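PDB 1BVP: core protein VP7 from Bluetongue virus, which forms trimeric capsomers that assemble on a scaffold of VP3 as part of the viral core capsid, and takes part in binding the host cell surface. Local coordinates for residues A[114-119]-A[302-307]; A[130-135]-A[176-181]; A[152-155]-A[159-162]. All coordinates share one frame; numbering follows the deposited sequence.

Contact 1 (A[114-119]-A[302-307])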
ATOM      1  N   GLY A 114      13.259  -4.372 -15.083  1.00 15.48           N
ATOM      2  CA  GLY A 114      12.126  -4.848 -15.832  1.00 10.26           C
ATOM      3  C   GLY A 114      10.921  -3.936 -15.828  1.00 14.51           C
ATOM      4  O   GLY A 114      10.415  -3.626 -16.905  1.00 18.35           O
ATOM      5  N   GLU A 115      10.472  -3.465 -14.661  1.00 12.96           N
ATOM      6  CA  GLU A 115       9.275  -2.632 -14.659  1.00 12.43           C
ATOM      7  C   GLU A 115       9.476  -1.243 -15.225  1.00 12.73           C
ATOM      8  O   GLU A 115       8.657  -0.733 -15.958  1.00 28.63           O
ATOM      9  CB  GLU A 115       8.556  -2.613 -13.289  1.00  9.72           C
ATOM     10  CG  GLU A 115       9.300  -2.017 -12.108  1.00  9.50           C
ATOM     11  CD  GLU A 115       9.085  -0.529 -11.892  1.00 12.87           C
ATOM     12  OE1 GLU A 115       8.415   0.130 -12.690  1.00 18.51           O
ATOM     13  OE2 GLU A 115       9.587   0.007 -10.897  1.00 16.46           O
ATOM     14  N   THR A 116      10.614  -0.675 -14.928  1.00 13.63           N
ATOM     15  CA  THR A 116      11.011   0.658 -15.326  1.00  5.52           C
ATOM     16  C   THR A 116      11.161   0.841 -16.820  1.00 13.43           C
ATOM     17  O   THR A 116      10.967   1.923 -17.357  1.00 24.98           O
ATOM     18  CB  THR A 116      12.347   0.868 -14.632  1.00  5.59           C
ATOM     19  OG1 THR A 116      12.201   1.851 -13.631  1.00 13.01           O
ATOM     20  CG2 THR A 116      13.477   1.137 -15.570  1.00 15.47           C
ATOM     21  N   SER A 117      11.491  -0.223 -17.516  1.00 15.45           N
ATOM     22  CA  SER A 117      11.733  -0.101 -18.932  1.00 17.58           C
ATOM     23  C   SER A 117      10.509  -0.367 -19.810  1.00 16.83           C
ATOM     24  O   SER A 117      10.605  -0.358 -21.039  1.00 19.96           O
ATOM     25  CB  SER A 117      12.880  -1.038 -19.293  1.00 20.59           C
ATOM     26  OG  SER A 117      12.449  -2.375 -19.082  1.00 31.98           O
ATOM     27  N   THR A 118       9.376  -0.667 -19.190  1.00 13.81           N
ATOM     28  CA  THR A 118       8.158  -0.925 -19.933  1.00  9.89           C
ATOM     29  C   THR A 118       6.993  -0.156 -19.323  1.00 16.09           C
ATOM     30  O   THR A 118       7.216   0.825 -18.622  1.00 21.57           O
ATOM     31  CB  THR A 118       7.871  -2.428 -20.084  1.00 10.23           C
ATOM     32  OG1 THR A 118       6.926  -2.633 -21.155  1.00 16.32           O
ATOM     33  CG2 THR A 118       7.422  -3.068 -18.795  1.00  2.33           C
ATOM     34  N   TRP A 119       5.763  -0.537 -19.666  1.00 17.91           N
ATOM     35  CA  TRP A 119       4.549   0.130 -19.189  1.00 13.98           C
ATOM     36  C   TRP A 119       3.552  -0.943 -18.874  1.00 11.82           C
ATOM     37  O   TRP A 119       3.616  -2.043 -19.440  1.00 20.34           O
ATOM     38  CB  TRP A 119       3.946   1.023 -20.292  1.00 13.35           C
ATOM     39  CG  TRP A 119       4.836   2.164 -20.695  1.00 14.01           C
ATOM     40  CD1 TRP A 119       4.953   3.402 -20.086  1.00 12.32           C
ATOM     41  CD2 TRP A 119       5.844   2.118 -21.702  1.00 14.52           C
ATOM     42  NE1 TRP A 119       5.997   4.109 -20.656  1.00 15.13           N
ATOM     43  CE2 TRP A 119       6.557   3.341 -21.645  1.00 12.52           C
ATOM     44  CE3 TRP A 119       6.225   1.154 -22.640  1.00 17.04           C
ATOM     45  CZ2 TRP A 119       7.624   3.611 -22.478  1.00 14.40           C
ATOM     46  CZ3 TRP A 119       7.293   1.426 -23.470  1.00 17.98           C
ATOM     47  CH2 TRP A 119       7.979   2.643 -23.385  1.00 14.72           C
ATOM     48  N   ASN A 302       9.462   7.689 -12.418  1.00 23.95           N
ATOM     49  CA  ASN A 302       9.138   6.634 -13.375  1.00 29.88           C
ATOM     50  C   ASN A 302      10.292   6.085 -14.202  1.00 27.95           C
ATOM     51  O   ASN A 302      10.073   5.290 -15.126  1.00 32.06           O
ATOM     52  CB  ASN A 302       8.026   7.110 -14.308  1.00 35.51           C
ATOM     53  CG  ASN A 302       8.446   8.295 -15.117  1.00 39.82           C
ATOM     54  OD1 ASN A 302       8.076   9.417 -14.802  1.00 42.27           O
ATOM     55  ND2 ASN A 302       9.278   8.069 -16.138  1.00 44.47           N
ATOM     56  N   ASP A 303      11.507   6.513 -13.885  1.00 19.99           N
ATOM     57  CA  ASP A 303      12.684   6.062 -14.600  1.00 20.66           C
ATOM     58  C   ASP A 303      13.576   5.226 -13.694  1.00 22.16           C
ATOM     59  O   ASP A 303      13.564   5.377 -12.461  1.00 29.12           O
ATOM     60  CB  ASP A 303      13.466   7.265 -15.134  1.00 21.10           C
ATOM     61  CG  ASP A 303      13.846   8.232 -14.046  1.00 27.26           C
ATOM     62  OD1 ASP A 303      12.936   8.812 -13.420  1.00 34.72           O
ATOM     63  OD2 ASP A 303      15.049   8.407 -13.801  1.00 35.57           O
ATOM     64  N   ARG A 304      14.374   4.377 -14.330  1.00 17.12           N
ATOM     65  CA  ARG A 304      15.306   3.506 -13.654  1.00 16.95           C
ATOM     66  C   ARG A 304      16.196   4.228 -12.645  1.00 19.49           C
ATOM     67  O   ARG A 304      16.278   3.819 -11.475  1.00 23.62           O
ATOM     68  CB  ARG A 304      16.182   2.806 -14.688  1.00 22.73           C
ATOM     69  CG  ARG A 304      17.158   1.823 -14.106  1.00 27.58           C
ATOM     70  CD  ARG A 304      18.008   1.178 -15.177  1.00 33.49           C
ATOM     71  NE  ARG A 304      19.052   0.317 -14.617  1.00 38.60           N
ATOM     72  CZ  ARG A 304      20.170   0.777 -14.057  1.00 45.26           C
ATOM     73  NH1 ARG A 304      20.394   2.096 -13.978  1.00 46.85           N
ATOM     74  NH2 ARG A 304      21.077  -0.079 -13.591  1.00 45.19           N
ATOM     75  N   ASP A 305      16.803   5.333 -13.065  1.00 15.02           N
ATOM     76  CA  ASP A 305      17.711   6.057 -12.187  1.00 14.52           C
ATOM     77  C   ASP A 305      17.124   6.497 -10.856  1.00 19.50           C
ATOM     78  O   ASP A 305      17.708   6.231  -9.783  1.00 23.37           O
ATOM     79  CB  ASP A 305      18.345   7.244 -12.903  1.00 23.09           C
ATOM     80  CG  ASP A 305      19.299   6.827 -14.040  1.00 35.25           C
ATOM     81  OD1 ASP A 305      19.699   5.628 -14.178  1.00 29.06           O
ATOM     82  OD2 ASP A 305      19.650   7.748 -14.817  1.00 47.25           O
ATOM     83  N   SER A 306      15.958   7.125 -10.905  1.00 18.14           N
ATOM     84  CA  SER A 306      15.319   7.595  -9.681  1.00 15.54           C
ATOM     85  C   SER A 306      14.991   6.444  -8.768  1.00 15.04           C
ATOM     86  O   SER A 306      15.302   6.494  -7.569  1.00 15.47           O
ATOM     87  CB  SER A 306      14.055   8.342 -10.028  1.00 16.01           C
ATOM     88  OG  SER A 306      14.408   9.342 -10.953  1.00 26.30           O
ATOM     89  N   ILE A 307      14.372   5.405  -9.326  1.00  8.89           N
ATOM     90  CA  ILE A 307      14.007   4.261  -8.511  1.00  8.83           C
ATOM     91  C   ILE A 307      15.241   3.634  -7.857  1.00 12.66           C
ATOM     92  O   ILE A 307      15.257   3.387  -6.649  1.00 19.10           O
ATOM     93  CB  ILE A 307      13.286   3.220  -9.332  1.00  8.44           C
ATOM     94  CG1 ILE A 307      12.060   3.846  -9.999  1.00 11.10           C
ATOM     95  CG2 ILE A 307      12.888   2.083  -8.434  1.00  2.00           C
ATOM     96  CD1 ILE A 307      11.000   4.327  -8.998  1.00 12.55           C
TER
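T116, in the last turn of helix 103-116, comes closest by backbone to R304, in the first turn of helix 304-323, their CA atoms 5.4 Å apart. T116 points its side chain toward the second helix and takes part in every close approach between the segments. Its methyl CG2 rests on CB of R304 at 3.3 Å. Its hydroxyl lies over the backbone leading into the helix, OG1 of T116 being 3.6 Å from C of D303. OG1 is also 3.4 Å from N of R304, but the angle is too poor for a hydrogen bond. A small, beta-branched threonine suits the place, since both arms fit against backbone and CB. CG1 of I307 approaches OG1 of T116 at 4.1 Å.

R304 starts beside T116 and then leaves it. With CG anti to the backbone N (chi1 -178°) and the chain extended as far as NE, the guanidinium is carried away to a salt bridge with D2. D303 is the N-cap: its OD2 accepts from N of S306 at 3.3 Å, and its OD1 bonds OG of S306 at 2.9 Å. Beyond T116 the chain turns to a neighbouring subunit, where OG1 of T118 accepts from N of R274 of that subunit. Across the segments the chemistry is therefore van der Waals packing, the D303 carboxylate being engaged in capping and the R304 guanidinium with D2.

Contact 2 (A[130-135]-A[176-181])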
ATOM      1  N   LEU A 130      -9.672  15.501 -10.774  1.00 22.31           N
ATOM      2  CA  LEU A 130      -8.933  16.356  -9.879  1.00 19.62           C
ATOM      3  C   LEU A 130      -8.478  17.652 -10.546  1.00 22.86           C
ATOM      4  O   LEU A 130      -8.472  18.711  -9.926  1.00 24.20           O
ATOM      5  CB  LEU A 130      -7.714  15.612  -9.358  1.00 21.33           C
ATOM      6  CG  LEU A 130      -6.883  16.416  -8.350  1.00 23.49           C
ATOM      7  CD1 LEU A 130      -7.422  16.198  -6.938  1.00 20.89           C
ATOM      8  CD2 LEU A 130      -5.419  16.009  -8.446  1.00 21.10           C
ATOM      9  N   GLU A 131      -8.130  17.601 -11.821  1.00 27.40           N
ATOM     10  CA  GLU A 131      -7.634  18.818 -12.432  1.00 29.60           C
ATOM     11  C   GLU A 131      -8.645  19.586 -13.244  1.00 28.59           C
ATOM     12  O   GLU A 131      -8.454  19.816 -14.429  1.00 32.19           O
ATOM     13  CB  GLU A 131      -6.380  18.529 -13.238  1.00 36.46           C
ATOM     14  CG  GLU A 131      -5.308  17.854 -12.410  1.00 45.53           C
ATOM     15  CD  GLU A 131      -3.979  17.739 -13.124  1.00 50.83           C
ATOM     16  OE1 GLU A 131      -3.976  17.531 -14.364  1.00 47.38           O
ATOM     17  OE2 GLU A 131      -2.942  17.864 -12.423  1.00 56.02           O
ATOM     18  N   THR A 132      -9.699  20.028 -12.572  1.00 25.26           N
ATOM     19  CA  THR A 132     -10.768  20.802 -13.183  1.00 21.84           C
ATOM     20  C   THR A 132     -10.779  22.195 -12.544  1.00 24.11           C
ATOM     21  O   THR A 132     -10.562  22.333 -11.331  1.00 20.78           O
ATOM     22  CB  THR A 132     -12.120  20.123 -12.943  1.00 18.56           C
ATOM     23  OG1 THR A 132     -12.235  19.749 -11.555  1.00 25.85           O
ATOM     24  CG2 THR A 132     -12.249  18.903 -13.807  1.00  8.61           C
ATOM     25  N   GLU A 133     -11.055  23.222 -13.345  1.00 25.55           N
ATOM     26  CA  GLU A 133     -11.060  24.581 -12.820  1.00 26.26           C
ATOM     27  C   GLU A 133     -12.383  25.002 -12.203  1.00 25.03           C
ATOM     28  O   GLU A 133     -12.421  25.885 -11.348  1.00 24.91           O
ATOM     29  CB  GLU A 133     -10.714  25.555 -13.929  1.00 32.48           C
ATOM     30  CG  GLU A 133      -9.322  25.433 -14.419  1.00 41.01           C
ATOM     31  CD  GLU A 133      -9.035  26.395 -15.533  1.00 52.23           C
ATOM     32  OE1 GLU A 133      -8.735  27.589 -15.267  1.00 58.26           O
ATOM     33  OE2 GLU A 133      -9.133  25.948 -16.687  1.00 59.51           O
ATOM     34  N   GLU A 134     -13.462  24.356 -12.633  1.00 24.05           N
ATOM     35  CA  GLU A 134     -14.799  24.694 -12.173  1.00 27.61           C
ATOM     36  C   GLU A 134     -15.502  23.462 -11.679  1.00 26.49           C
ATOM     37  O   GLU A 134     -15.297  22.385 -12.217  1.00 26.30           O
ATOM     38  CB  GLU A 134     -15.635  25.215 -13.345  1.00 33.59           C
ATOM     39  CG  GLU A 134     -15.018  26.349 -14.132  1.00 48.55           C
ATOM     40  CD  GLU A 134     -15.705  26.584 -15.463  1.00 59.06           C
ATOM     41  OE1 GLU A 134     -16.233  25.604 -16.058  1.00 64.46           O
ATOM     42  OE2 GLU A 134     -15.699  27.752 -15.918  1.00 61.89           O
ATOM     43  N   THR A 135     -16.402  23.650 -10.725  1.00 23.56           N
ATOM     44  CA  THR A 135     -17.209  22.567 -10.195  1.00 21.68           C
ATOM     45  C   THR A 135     -18.651  23.125  -9.950  1.00 24.79           C
ATOM     46  O   THR A 135     -18.835  24.331  -9.727  1.00 26.58           O
ATOM     47  CB  THR A 135     -16.575  21.991  -8.912  1.00 17.53           C
ATOM     48  OG1 THR A 135     -17.264  20.792  -8.515  1.00 21.06           O
ATOM     49  CG2 THR A 135     -16.614  23.025  -7.774  1.00 16.00           C
ATOM     50  N   GLN A 176     -13.627  12.712 -21.736  1.00 30.23           N
ATOM     51  CA  GLN A 176     -12.520  12.686 -22.696  1.00 29.17           C
ATOM     52  C   GLN A 176     -11.500  13.810 -22.620  1.00 31.55           C
ATOM     53  O   GLN A 176     -11.729  14.817 -21.941  1.00 33.63           O
ATOM     54  CB  GLN A 176     -13.078  12.445 -24.113  1.00 27.36           C
ATOM     55  CG  GLN A 176     -13.919  11.115 -24.119  1.00 35.32           C
ATOM     56  CD  GLN A 176     -14.644  10.803 -25.425  1.00 46.42           C
ATOM     57  OE1 GLN A 176     -14.870  11.697 -26.261  1.00 55.68           O
ATOM     58  NE2 GLN A 176     -15.028   9.530 -25.607  1.00 44.11           N
ATOM     59  N   GLY A 177     -10.306  13.545 -23.158  1.00 34.20           N
ATOM     60  CA  GLY A 177      -9.235  14.534 -23.154  1.00 36.78           C
ATOM     61  C   GLY A 177      -8.423  14.708 -21.878  1.00 42.27           C
ATOM     62  O   GLY A 177      -7.420  15.419 -21.873  1.00 47.06           O
ATOM     63  N   ARG A 178      -8.864  14.100 -20.783  1.00 46.99           N
ATOM     64  CA  ARG A 178      -8.159  14.192 -19.505  1.00 47.16           C
ATOM     65  C   ARG A 178      -7.618  12.817 -19.177  1.00 48.30           C
ATOM     66  O   ARG A 178      -8.339  11.807 -19.337  1.00 46.42           O
ATOM     67  CB  ARG A 178      -9.085  14.662 -18.365  1.00 47.66           C
ATOM     68  CG  ARG A 178     -10.596  14.551 -18.619  1.00 55.27           C
ATOM     69  CD  ARG A 178     -11.441  15.404 -17.646  1.00 60.53           C
ATOM     70  NE  ARG A 178     -10.891  16.747 -17.426  1.00 63.53           N
ATOM     71  CZ  ARG A 178      -9.965  17.054 -16.507  1.00 67.50           C
ATOM     72  NH1 ARG A 178      -9.456  16.129 -15.677  1.00 67.72           N
ATOM     73  NH2 ARG A 178      -9.489  18.290 -16.454  1.00 68.67           N
ATOM     74  N   ASN A 179      -6.368  12.791 -18.698  1.00 46.35           N
ATOM     75  CA  ASN A 179      -5.671  11.551 -18.324  1.00 39.11           C
ATOM     76  C   ASN A 179      -5.516  10.737 -19.604  1.00 47.45           C
ATOM     77  O   ASN A 179      -5.651  11.280 -20.729  1.00 57.52           O
ATOM     78  CB  ASN A 179      -6.468  10.760 -17.283  1.00 30.39           C
ATOM     79  CG  ASN A 179      -6.936  11.641 -16.094  1.00 30.56           C
ATOM     80  OD1 ASN A 179      -8.047  11.466 -15.568  1.00 27.18           O
ATOM     81  ND2 ASN A 179      -6.097  12.599 -15.687  1.00 27.54           N
ATOM     82  N   ASP A 180      -5.221   9.457 -19.484  1.00 35.84           N
ATOM     83  CA  ASP A 180      -5.067   8.689 -20.712  1.00 34.22           C
ATOM     84  C   ASP A 180      -5.439   7.319 -20.210  1.00 31.55           C
ATOM     85  O   ASP A 180      -4.629   6.393 -20.177  1.00 40.48           O
ATOM     86  CB  ASP A 180      -3.603   8.826 -21.189  1.00 36.84           C
ATOM     87  CG  ASP A 180      -3.275   7.986 -22.421  1.00 42.13           C
ATOM     88  OD1 ASP A 180      -4.196   7.452 -23.102  1.00 40.69           O
ATOM     89  OD2 ASP A 180      -2.054   7.840 -22.687  1.00 48.36           O
ATOM     90  N   PRO A 181      -6.694   7.186 -19.780  1.00 27.07           N
ATOM     91  CA  PRO A 181      -7.207   5.941 -19.239  1.00 23.38           C
ATOM     92  C   PRO A 181      -7.292   4.790 -20.197  1.00 22.28           C
ATOM     93  O   PRO A 181      -7.360   4.978 -21.398  1.00 28.99           O
ATOM     94  CB  PRO A 181      -8.576   6.353 -18.710  1.00 22.23           C
ATOM     95  CG  PRO A 181      -9.022   7.303 -19.699  1.00 24.26           C
ATOM     96  CD  PRO A 181      -7.790   8.156 -19.937  1.00 26.77           C
TER
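R178 reaches across to the backbone of E131, and this single long side chain makes the tight part of the contact. Its NH2 donates to the carbonyl O of E131 over 2.7 Å, a bent bond with an N-H...O angle of 140°. The donor stands well above the carbonyl plane, and the oxygen is tilted by 20° from the guanidinium plane. Over one face of that guanidinium sits the methyl of T132, CG2 being 3.9 Å from NH2 of R178 and displaced toward the rim. The side chains cross at about a right angle. With chi1 at 47°, CG2 of T132 lies anti to the carbonyl carbon and meets the guanidinium, while OG1 bonds the carbonyl of F129 and R189 of a neighbouring subunit. F128 and F129 also pack on R178.

The contact ties the run into strand 134-136 to the loop between strands 168-170 and 183-195. Strand 134-136 joins a parallel ladder with a strand of that subunit, so the bond lies beside a trimer interface. Arginine fits here because it spans backbones whose closest CA atoms, those of E131 and R178, are still 8.5 Å apart.

The looser side lies at the carboxylate of E131. Its OE1 remains 5.8 Å from NH1 of R178, too far for a salt bridge, though the opposite charges may attract weakly. OE1 has a long, weak ion pair with R221 of the neighbouring subunit.

Contact 3 (A[152-155]-A[159-162])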
ATOM      1  N   VAL A 152     -22.331  17.699 -16.002  1.00 22.71           N
ATOM      2  CA  VAL A 152     -21.468  18.693 -15.411  1.00 21.26           C
ATOM      3  C   VAL A 152     -20.640  18.024 -14.264  1.00 19.89           C
ATOM      4  O   VAL A 152     -21.096  17.024 -13.694  1.00 18.81           O
ATOM      5  CB  VAL A 152     -22.450  19.842 -14.970  1.00 16.25           C
ATOM      6  CG1 VAL A 152     -22.669  19.894 -13.481  1.00 13.94           C
ATOM      7  CG2 VAL A 152     -22.060  21.115 -15.544  1.00 17.07           C
ATOM      8  N   VAL A 153     -19.426  18.510 -13.962  1.00 16.03           N
ATOM      9  CA  VAL A 153     -18.662  17.881 -12.879  1.00 13.34           C
ATOM     10  C   VAL A 153     -19.023  18.458 -11.520  1.00 16.98           C
ATOM     11  O   VAL A 153     -19.065  19.677 -11.368  1.00 14.76           O
ATOM     12  CB  VAL A 153     -17.046  17.820 -13.078  1.00 12.84           C
ATOM     13  CG1 VAL A 153     -16.610  18.173 -14.475  1.00  9.06           C
ATOM     14  CG2 VAL A 153     -16.276  18.620 -12.018  1.00  8.66           C
ATOM     15  N   CYS A 154     -19.249  17.585 -10.535  1.00 14.46           N
ATOM     16  CA  CYS A 154     -19.599  18.027  -9.209  1.00 14.35           C
ATOM     17  C   CYS A 154     -18.693  17.560  -8.088  1.00 21.58           C
ATOM     18  O   CYS A 154     -19.005  17.713  -6.904  1.00 27.86           O
ATOM     19  CB  CYS A 154     -21.027  17.636  -8.912  1.00 12.64           C
ATOM     20  SG  CYS A 154     -21.391  15.957  -9.211  1.00 18.65           S
ATOM     21  N   GLY A 155     -17.559  16.980  -8.445  1.00 26.10           N
ATOM     22  CA  GLY A 155     -16.628  16.506  -7.432  1.00 20.01           C
ATOM     23  C   GLY A 155     -15.379  16.093  -8.156  1.00 21.29           C
ATOM     24  O   GLY A 155     -15.361  16.087  -9.396  1.00 22.84           O
ATOM     25  N   ILE A 159     -19.634  13.256 -11.653  1.00 19.89           N
ATOM     26  CA  ILE A 159     -20.388  14.105 -12.572  1.00 20.12           C
ATOM     27  C   ILE A 159     -21.873  13.825 -12.313  1.00 21.68           C
ATOM     28  O   ILE A 159     -22.246  12.769 -11.740  1.00 20.13           O
ATOM     29  CB  ILE A 159     -20.093  13.860 -14.077  1.00 18.69           C
ATOM     30  CG1 ILE A 159     -20.736  12.570 -14.555  1.00 19.02           C
ATOM     31  CG2 ILE A 159     -18.611  13.925 -14.366  1.00 17.58           C
ATOM     32  CD1 ILE A 159     -21.000  12.583 -16.025  1.00 16.29           C
ATOM     33  N   GLN A 160     -22.715  14.791 -12.675  1.00 23.39           N
ATOM     34  CA  GLN A 160     -24.183  14.652 -12.546  1.00 22.03           C
ATOM     35  C   GLN A 160     -24.727  15.147 -13.858  1.00 20.03           C
ATOM     36  O   GLN A 160     -24.088  15.979 -14.526  1.00 15.53           O
ATOM     37  CB  GLN A 160     -24.775  15.449 -11.384  1.00 15.27           C
ATOM     38  CG  GLN A 160     -24.444  16.919 -11.427  1.00 15.93           C
ATOM     39  CD  GLN A 160     -24.684  17.604 -10.102  1.00 18.32           C
ATOM     40  OE1 GLN A 160     -24.957  16.964  -9.095  1.00 18.87           O
ATOM     41  NE2 GLN A 160     -24.558  18.915 -10.090  1.00 26.42           N
ATOM     42  N   VAL A 161     -25.818  14.522 -14.280  1.00 20.31           N
ATOM     43  CA  VAL A 161     -26.473  14.846 -15.537  1.00 23.98           C
ATOM     44  C   VAL A 161     -27.926  15.216 -15.226  1.00 25.04           C
ATOM     45  O   VAL A 161     -28.600  14.498 -14.448  1.00 20.24           O
ATOM     46  CB  VAL A 161     -26.500  13.603 -16.480  1.00 24.18           C
ATOM     47  CG1 VAL A 161     -26.833  13.998 -17.882  1.00 22.54           C
ATOM     48  CG2 VAL A 161     -25.206  12.882 -16.440  1.00 24.41           C
ATOM     49  N   SER A 162     -28.371  16.353 -15.781  1.00 25.33           N
ATOM     50  CA  SER A 162     -29.762  16.832 -15.640  1.00 25.63           C
ATOM     51  C   SER A 162     -30.465  16.441 -16.936  1.00 25.49           C
ATOM     52  O   SER A 162     -29.973  16.741 -18.034  1.00 22.88           O
ATOM     53  CB  SER A 162     -29.827  18.357 -15.548  1.00 26.37           C
ATOM     54  OG  SER A 162     -29.111  18.876 -14.455  1.00 29.39           O
TER
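Q160, V152 and C154 bury the most surface here. Q160 and V152 are a hydrogen-bonded antiparallel pair, joined by two backbone bonds: N of V152 donates to O of Q160 and N of Q160 to O of V152, each over 2.9 Å. Both are fairly straight, and each donor lies almost in line with the C=O it meets. The side chains of the pair stand side by side, CG1 of V152 being 4.0 Å from NE2 of Q160.

Two residues after V152, C154 points toward the other strand. Its SG reaches the glutamine amide, 3.7 Å from OE1 of Q160. V152 and C154 both pack against the long glutamine chain, which is extended beyond CG. A buried amide needs partners, and Q160 finds them in its own chain, between strands 134-136 and 149-155: OE1 accepts from N of G139, and NE2 donates to O of Q137.

These strands, 149-155 and 158-163, form a beta hairpin within the antiparallel sheet, where strand 158-163 also pairs with strand 241-252. Towards the turn V153 and I159 make a non-hydrogen-bonded pair, their CA atoms only 4.2 Å apart. There CA of I159 makes a CH...O contact with O of V152 at 3.2 Å. The beta-branched V153 and I159 suit extended strands, and on the opposite face from Q160 I159 presents its hydrocarbon to F129, I174 and F175.

How the contacts relate
Contacts 2 and 3 belong to the beta-rich part of the chain, their centres about 13 Å apart, whereas contact 1 lies where helices 103-116 and 304-323 meet, its centre about 26 Å from that of contact 2 and about 37 Å from that of contact 3. The order along the chain is concentric: the segments of contact 1 bracket those of contact 2, which in turn bracket the hairpin of contact 3. The sheet-bearing region is thus an insertion between helix 103-116 and the later helices, and contact 1 packs the helix before that region against a helix that follows it. Contacts 2 and 3 meet where T135 packs on V153 and C154. Contacts 1 and 2 both touch neighbouring subunits, tying helical and beta regions alike into the trimer.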